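Local structure of uncharacterized protein (Bacillus cereus, 4QVU) at residues A[108-112]-A[113-117]; A[227-230]-A[231-235]; A[238-241]-A[242-245]. The protein is of unknown function but has a HIT-like fold and binds zinc, and may be related in activity to the hexose-1-phosphate uridylyltransferases. All coordinates share one frame; numbering follows the deposited sequence.

Running from the N terminus, contact 1 comes first: it shapes the turn at the end of strand 104-111, where the chain leaves the central antiparallel sheet for the loop to strand 123-129. Contact 2 follows much later and finishes helix 227-232; contact 3 starts helix 241-249 a few residues on. The three lie in series, none inside or across another. Contacts 2 and 3 touch, Y229 CE1 packing on T239 CG2 at 4.1 Å, and both reach the third subunit. Contact 1 sits with its centre about 24 Å from each of theirs, yet the assembly reconnects it: Y108 packs on L228 of the second subunit.

Contact 1: A[108-112]-A[113-117]; sequences YKNHG and PFSGG
From G112 to S115 the backbone makes a type I beta turn, taking the chain off the end of strand 104-111 and back past it. G112 enters the turn with a positive phi, P113 and F114 hold its two corner positions, and G116, again at positive phi, redirects the chain so that the CA atoms of N110 and G117 come to 5.2 Å. The turn is local, joining residues a few positions apart.

S115 is the side chain that draws it together. Its CB sits 3.4 Å from H111 O, while OG lies between its own backbone N and carbonyl carbon (chi1 58°), which swings the hydroxyl back under the start of the turn. From there S115 OG donates to G112 O at 2.9 Å, approaching 27° out of the carbonyl plane. The same OG rests 3.4 Å from N110 CB. N110 reaches on to the glycines: its CB lies 3.8 Å from G117 CA, against the glycine backbone. At the corner, P113 CG lies over one face of the F114 ring, offset toward its rim.

The strand leading in is flanked by two neighbours, 123-129 and 203-211, both antiparallel to it. Y108 pairs by backbone with Q125 on one, and H111 with Y204 on the other, where their rings also stack. From the corner of the turn, F114 packs on F114 of the second subunit, while F114 N bonds S203 OG near the start of strand 203-211.

Contact 2: A[227-230]-A[231-235]; sequences PLYV and GYKIP
L228 and I234 meet where helix 227-232 finishes in an alpha-L type C-cap. K233 is the first residue to leave helical angles, with a positive phi of 49°, and its N donates to Y229 O at 2.8 Å. One residue on, I234 N reaches back six positions to L228 O, 3.2 Å away. The side chains at the two ends of this bond touch, L228 CB against I234 CB at 4.3 Å.

The tight part is the buried inner turn. G231 N bonds to P227 O at 3.1 Å and continues the helical pattern, while L228 O is shared: besides I234 N it takes a weak bond from Y232 N. The CB of Y232 is 3.3 Å from that same oxygen, which lies at the edge of the tyrosine ring and in its plane. The ring points into the second subunit, where Y232 OH bonds to F208 O and the ring meets Y209 and F207; L228 packs there on Y108.

Y229, K233 and P235 make the looser, partly exposed side. Y229 has CG opposite its backbone N (chi1 -170°), which lays the ring along the departing chain. K233 passes over one face of it, with CG near the rim, and then runs on extended until NZ forms a salt bridge with E139 of the third subunit. P235 comes at the edge instead, its N in the ring plane and its CB 4.1 Å from Y229 CD1. The CH-pi interaction comes from the backbone end of K233: its CA stands 4.2 Å from the centroid of the Y229 ring, 25° off its normal.

Contact 3: A[238-241]-A[242-245]; sequences STKI and EDVK
S238 and D243 join side chains across the start of helix 241-249, at an ST turn that leads into the N-cap residue, K240. S238 OG accepts from K240 N at 3.2 Å and so forms the ST turn; the hydroxyl stands opposite its own backbone N (chi1 165°), which turns it toward the helix.

D243, in the first turn of that helix, can be followed outward. Its CB lies 3.4 Å from K240 O, the carbonyl that its own N also grips: D243 N donates to K240 O at 3.0 Å, and V244 N adds a longer, weak bond to the same oxygen. CG sits beside K240 CB, with chi1 at -73° carrying the carboxylate back over the loop. At the tip, OD2 receives S238 OG at 2.7 Å on its anti lone pair. K240 CB also comes within 3.5 Å of OD2, and the two side chains cross at a slant. K240 NZ, of opposite charge, remains 5.1 Å from D243 OD2, so any help to the carboxylate is probably only electrostatic. The serine hydroxyl thus ties loop backbone to helix side chain.

Past the cap the helix runs regularly, K245 N bonding to I241 O. I241 and V244 pack on I158 of strand 154-159, whereas E242 turns toward the third subunit and packs on its G145. The E242 chain bends at its second torsion, and K245 NZ closes a salt bridge to OE2 at 2.8 Å, meeting that oxygen nearly along its C-O axis.

Contact 1: A[108-112]-A[113-117]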
loop_
_atom_site.group_PDB
_atom_site.type_symbol
_atom_site.label_atom_id
_atom_site.label_comp_id
_atom_site.label_asym_id
_atom_site.label_seq_id
_atom_site.Cartn_x
_atom_site.Cartn_y
_atom_site.Cartn_z
ATOM N N TYR A 108 -2.406 -25.411 -3.757
ATOM C CA TYR A 108 -1.670 -24.445 -4.565
ATOM C C TYR A 108 -0.685 -25.158 -5.504
ATOM O O TYR A 108 -0.396 -26.348 -5.338
ATOM C CB TYR A 108 -0.928 -23.417 -3.659
ATOM C CG TYR A 108 0.378 -23.878 -3.053
ATOM C CD1 TYR A 108 0.396 -24.736 -1.957
ATOM C CD2 TYR A 108 1.596 -23.395 -3.522
ATOM C CE1 TYR A 108 1.598 -25.151 -1.383
ATOM C CE2 TYR A 108 2.805 -23.796 -2.949
ATOM C CZ TYR A 108 2.800 -24.671 -1.877
ATOM O OH TYR A 108 3.985 -25.060 -1.310
ATOM N N LYS A 109 -0.185 -24.409 -6.499
ATOM C CA LYS A 109 0.767 -24.868 -7.506
ATOM C C LYS A 109 1.903 -23.864 -7.667
ATOM O O LYS A 109 1.696 -22.658 -7.516
ATOM C CB LYS A 109 0.066 -25.085 -8.863
ATOM C CG LYS A 109 0.986 -25.673 -9.913
ATOM C CD LYS A 109 0.415 -25.771 -11.307
ATOM C CE LYS A 109 1.485 -26.356 -12.195
ATOM N NZ LYS A 109 1.022 -26.540 -13.588
ATOM N N ASN A 110 3.093 -24.377 -7.994
ATOM C CA ASN A 110 4.295 -23.615 -8.335
ATOM C C ASN A 110 4.757 -24.076 -9.707
ATOM O O ASN A 110 4.817 -25.286 -9.939
ATOM C CB ASN A 110 5.402 -23.789 -7.283
ATOM C CG ASN A 110 5.013 -23.511 -5.856
ATOM O OD1 ASN A 110 4.187 -22.646 -5.563
ATOM N ND2 ASN A 110 5.636 -24.223 -4.928
ATOM N N HIS A 111 5.026 -23.141 -10.630
ATOM C CA HIS A 111 5.519 -23.467 -11.968
ATOM C C HIS A 111 6.606 -22.495 -12.365
ATOM O O HIS A 111 6.411 -21.285 -12.266
ATOM C CB HIS A 111 4.382 -23.458 -12.998
ATOM C CG HIS A 111 4.815 -23.830 -14.385
ATOM N ND1 HIS A 111 5.316 -22.883 -15.267
ATOM C CD2 HIS A 111 4.789 -25.032 -15.007
ATOM C CE1 HIS A 111 5.596 -23.541 -16.381
ATOM N NE2 HIS A 111 5.298 -24.835 -16.272
ATOM N N GLY A 112 7.729 -23.030 -12.823
ATOM C CA GLY A 112 8.861 -22.236 -13.278
ATOM C C GLY A 112 9.922 -21.993 -12.221
ATOM O O GLY A 112 9.688 -22.245 -11.031
ATOM N N PRO A 113 11.104 -21.465 -12.626
ATOM C CA PRO A 113 12.196 -21.298 -11.655
ATOM C C PRO A 113 12.026 -20.104 -10.705
ATOM O O PRO A 113 12.874 -19.944 -9.815
ATOM C CB PRO A 113 13.422 -21.086 -12.548
ATOM C CG PRO A 113 12.880 -20.504 -13.808
ATOM C CD PRO A 113 11.549 -21.146 -14.002
ATOM N N PHE A 114 10.970 -19.271 -10.873
ATOM C CA PHE A 114 10.796 -18.091 -10.011
ATOM C C PHE A 114 9.487 -18.145 -9.206
ATOM O O PHE A 114 9.049 -17.110 -8.693
ATOM C CB PHE A 114 10.849 -16.798 -10.840
ATOM C CG PHE A 114 12.092 -16.686 -11.688
ATOM C CD1 PHE A 114 13.354 -16.647 -11.103
ATOM C CD2 PHE A 114 12.002 -16.590 -13.069
ATOM C CE1 PHE A 114 14.505 -16.549 -11.888
ATOM C CE2 PHE A 114 13.153 -16.468 -13.852
ATOM C CZ PHE A 114 14.396 -16.450 -13.255
ATOM N N SER A 115 8.920 -19.359 -9.022
ATOM C CA SER A 115 7.680 -19.591 -8.271
ATOM C C SER A 115 7.953 -20.008 -6.819
ATOM O O SER A 115 7.129 -19.737 -5.945
ATOM C CB SER A 115 6.823 -20.659 -8.952
ATOM O OG SER A 115 7.499 -21.898 -9.096
ATOM N N GLY A 116 9.094 -20.656 -6.586
ATOM C CA GLY A 116 9.490 -21.163 -5.278
ATOM C C GLY A 116 9.288 -22.662 -5.114
ATOM O O GLY A 116 9.286 -23.167 -3.989
ATOM N N GLY A 117 9.136 -23.369 -6.237
ATOM C CA GLY A 117 8.929 -24.815 -6.281
ATOM C C GLY A 117 10.181 -25.638 -6.069
ATOM O O GLY A 117 11.187 -25.124 -5.571
#

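Contact 2: A[227-230]-A[231-235]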
loop_
_atom_site.group_PDB
_atom_site.type_symbol
_atom_site.label_atom_id
_atom_site.label_comp_id
_atom_site.label_asym_id
_atom_site.label_seq_id
_atom_site.Cartn_x
_atom_site.Cartn_y
_atom_site.Cartn_z
ATOM N N PRO A 227 15.393 -4.011 -12.355
ATOM C CA PRO A 227 16.042 -3.176 -11.327
ATOM C C PRO A 227 15.647 -1.699 -11.394
ATOM O O PRO A 227 15.605 -1.035 -10.360
ATOM C CB PRO A 227 17.528 -3.329 -11.634
ATOM C CG PRO A 227 17.638 -4.567 -12.407
ATOM C CD PRO A 227 16.394 -4.670 -13.211
ATOM N N LEU A 228 15.344 -1.187 -12.599
ATOM C CA LEU A 228 14.957 0.204 -12.808
ATOM C C LEU A 228 13.578 0.459 -12.239
ATOM O O LEU A 228 13.309 1.575 -11.817
ATOM C CB LEU A 228 15.014 0.574 -14.290
ATOM C CG LEU A 228 16.301 1.261 -14.727
ATOM C CD1 LEU A 228 17.539 0.426 -14.404
ATOM C CD2 LEU A 228 16.250 1.635 -16.184
ATOM N N TYR A 229 12.740 -0.585 -12.155
ATOM C CA TYR A 229 11.422 -0.503 -11.556
ATOM C C TYR A 229 11.538 -0.629 -10.030
ATOM O O TYR A 229 10.901 0.143 -9.309
ATOM C CB TYR A 229 10.457 -1.571 -12.123
ATOM C CG TYR A 229 9.033 -1.330 -11.671
ATOM C CD1 TYR A 229 8.225 -0.403 -12.321
ATOM C CD2 TYR A 229 8.538 -1.924 -10.513
ATOM C CE1 TYR A 229 6.942 -0.111 -11.864
ATOM C CE2 TYR A 229 7.260 -1.632 -10.041
ATOM C CZ TYR A 229 6.461 -0.732 -10.729
ATOM O OH TYR A 229 5.189 -0.438 -10.300
ATOM N N VAL A 230 12.338 -1.598 -9.536
ATOM C CA VAL A 230 12.536 -1.840 -8.096
ATOM C C VAL A 230 13.048 -0.568 -7.395
ATOM O O VAL A 230 12.485 -0.177 -6.371
ATOM C CB VAL A 230 13.480 -3.036 -7.820
ATOM C CG1 VAL A 230 13.961 -3.058 -6.375
ATOM C CG2 VAL A 230 12.801 -4.347 -8.174
ATOM N N GLY A 231 14.063 0.076 -7.960
ATOM C CA GLY A 231 14.653 1.256 -7.336
ATOM C C GLY A 231 14.105 2.603 -7.743
ATOM O O GLY A 231 14.256 3.571 -6.996
ATOM N N TYR A 232 13.491 2.701 -8.933
ATOM C CA TYR A 232 13.057 4.013 -9.405
ATOM C C TYR A 232 11.651 4.023 -10.009
ATOM O O TYR A 232 11.229 5.075 -10.496
ATOM C CB TYR A 232 14.047 4.519 -10.472
ATOM C CG TYR A 232 15.499 4.459 -10.050
ATOM C CD1 TYR A 232 16.053 5.447 -9.240
ATOM C CD2 TYR A 232 16.331 3.426 -10.481
ATOM C CE1 TYR A 232 17.394 5.404 -8.861
ATOM C CE2 TYR A 232 17.676 3.379 -10.115
ATOM C CZ TYR A 232 18.201 4.367 -9.298
ATOM O OH TYR A 232 19.524 4.341 -8.932
ATOM N N LYS A 233 10.926 2.892 -9.973
ATOM C CA LYS A 233 9.587 2.749 -10.567
ATOM C C LYS A 233 9.571 3.297 -12.032
ATOM O O LYS A 233 8.646 4.007 -12.438
ATOM C CB LYS A 233 8.496 3.412 -9.700
ATOM C CG LYS A 233 8.007 2.485 -8.600
ATOM C CD LYS A 233 7.038 3.172 -7.682
ATOM C CE LYS A 233 6.347 2.168 -6.797
ATOM N NZ LYS A 233 5.680 2.817 -5.636
ATOM N N ILE A 234 10.617 2.939 -12.803
ATOM C CA ILE A 234 10.775 3.225 -14.221
ATOM C C ILE A 234 10.394 1.930 -14.927
ATOM O O ILE A 234 11.173 0.973 -14.887
ATOM C CB ILE A 234 12.191 3.767 -14.611
ATOM C CG1 ILE A 234 12.474 5.124 -13.923
ATOM C CG2 ILE A 234 12.319 3.879 -16.144
ATOM C CD1 ILE A 234 13.856 5.670 -14.069
ATOM N N PRO A 235 9.173 1.832 -15.499
ATOM C CA PRO A 235 8.774 0.560 -16.130
ATOM C C PRO A 235 9.316 0.403 -17.540
ATOM O O PRO A 235 9.545 1.395 -18.229
ATOM C CB PRO A 235 7.251 0.642 -16.149
ATOM C CG PRO A 235 6.950 2.120 -16.234
ATOM C CD PRO A 235 8.110 2.858 -15.611
#

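Contact 3: A[238-241]-A[242-245]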
loop_
_atom_site.group_PDB
_atom_site.type_symbol
_atom_site.label_atom_id
_atom_site.label_comp_id
_atom_site.label_asym_id
_atom_site.label_seq_id
_atom_site.Cartn_x
_atom_site.Cartn_y
_atom_site.Cartn_z
ATOM N N SER A 238 4.088 -1.524 -20.129
ATOM C CA SER A 238 2.960 -0.755 -19.588
ATOM C C SER A 238 2.519 -1.343 -18.254
ATOM O O SER A 238 2.331 -2.560 -18.155
ATOM C CB SER A 238 1.789 -0.740 -20.567
ATOM O OG SER A 238 0.596 -0.300 -19.938
ATOM N N THR A 239 2.328 -0.483 -17.245
ATOM C CA THR A 239 1.877 -0.892 -15.909
ATOM C C THR A 239 0.338 -0.778 -15.774
ATOM O O THR A 239 -0.202 -1.026 -14.690
ATOM C CB THR A 239 2.567 -0.047 -14.833
ATOM O OG1 THR A 239 2.315 1.332 -15.100
ATOM C CG2 THR A 239 4.058 -0.306 -14.752
ATOM N N LYS A 240 -0.354 -0.423 -16.883
ATOM C CA LYS A 240 -1.799 -0.201 -16.931
ATOM C C LYS A 240 -2.569 -1.527 -16.908
ATOM O O LYS A 240 -2.423 -2.365 -17.799
ATOM C CB LYS A 240 -2.184 0.626 -18.175
ATOM C CG LYS A 240 -1.533 2.011 -18.208
ATOM C CD LYS A 240 -1.824 2.836 -19.462
ATOM C CE LYS A 240 -3.147 3.567 -19.447
ATOM N NZ LYS A 240 -3.235 4.563 -20.554
ATOM N N ILE A 241 -3.405 -1.682 -15.866
ATOM C CA ILE A 241 -4.305 -2.805 -15.579
ATOM C C ILE A 241 -5.327 -2.939 -16.710
ATOM O O ILE A 241 -5.838 -4.026 -16.938
ATOM C CB ILE A 241 -5.003 -2.597 -14.184
ATOM C CG1 ILE A 241 -5.689 -3.902 -13.672
ATOM C CG2 ILE A 241 -5.978 -1.387 -14.180
ATOM C CD1 ILE A 241 -6.094 -3.927 -12.176
ATOM N N GLU A 242 -5.621 -1.830 -17.404
ATOM C CA GLU A 242 -6.578 -1.775 -18.501
ATOM C C GLU A 242 -5.981 -2.416 -19.749
ATOM O O GLU A 242 -6.731 -2.970 -20.568
ATOM C CB GLU A 242 -6.991 -0.323 -18.780
ATOM C CG GLU A 242 -8.378 -0.188 -19.385
ATOM C CD GLU A 242 -9.578 -0.413 -18.479
ATOM O OE1 GLU A 242 -9.525 -0.011 -17.296
ATOM O OE2 GLU A 242 -10.614 -0.892 -18.990
ATOM N N ASP A 243 -4.637 -2.361 -19.891
ATOM C CA ASP A 243 -3.947 -2.960 -21.042
ATOM C C ASP A 243 -3.886 -4.478 -20.883
ATOM O O ASP A 243 -4.105 -5.192 -21.859
ATOM C CB ASP A 243 -2.543 -2.369 -21.241
ATOM C CG ASP A 243 -2.545 -0.957 -21.789
ATOM O OD1 ASP A 243 -3.470 -0.621 -22.565
ATOM O OD2 ASP A 243 -1.590 -0.214 -21.504
ATOM N N VAL A 244 -3.661 -4.960 -19.637
ATOM C CA VAL A 244 -3.643 -6.391 -19.286
ATOM C C VAL A 244 -5.053 -6.957 -19.524
ATOM O O VAL A 244 -5.195 -8.010 -20.146
ATOM C CB VAL A 244 -3.159 -6.609 -17.827
ATOM C CG1 VAL A 244 -3.119 -8.091 -17.477
ATOM C CG2 VAL A 244 -1.790 -5.971 -17.599
ATOM N N LYS A 245 -6.088 -6.207 -19.094
ATOM C CA LYS A 245 -7.503 -6.539 -19.261
ATOM C C LYS A 245 -7.833 -6.800 -20.733
ATOM O O LYS A 245 -8.454 -7.820 -21.032
ATOM C CB LYS A 245 -8.374 -5.401 -18.709
ATOM C CG LYS A 245 -9.872 -5.562 -18.947
ATOM C CD LYS A 245 -10.533 -4.222 -18.798
ATOM C CE LYS A 245 -11.974 -4.232 -19.196
ATOM N NZ LYS A 245 -12.539 -2.863 -19.185
#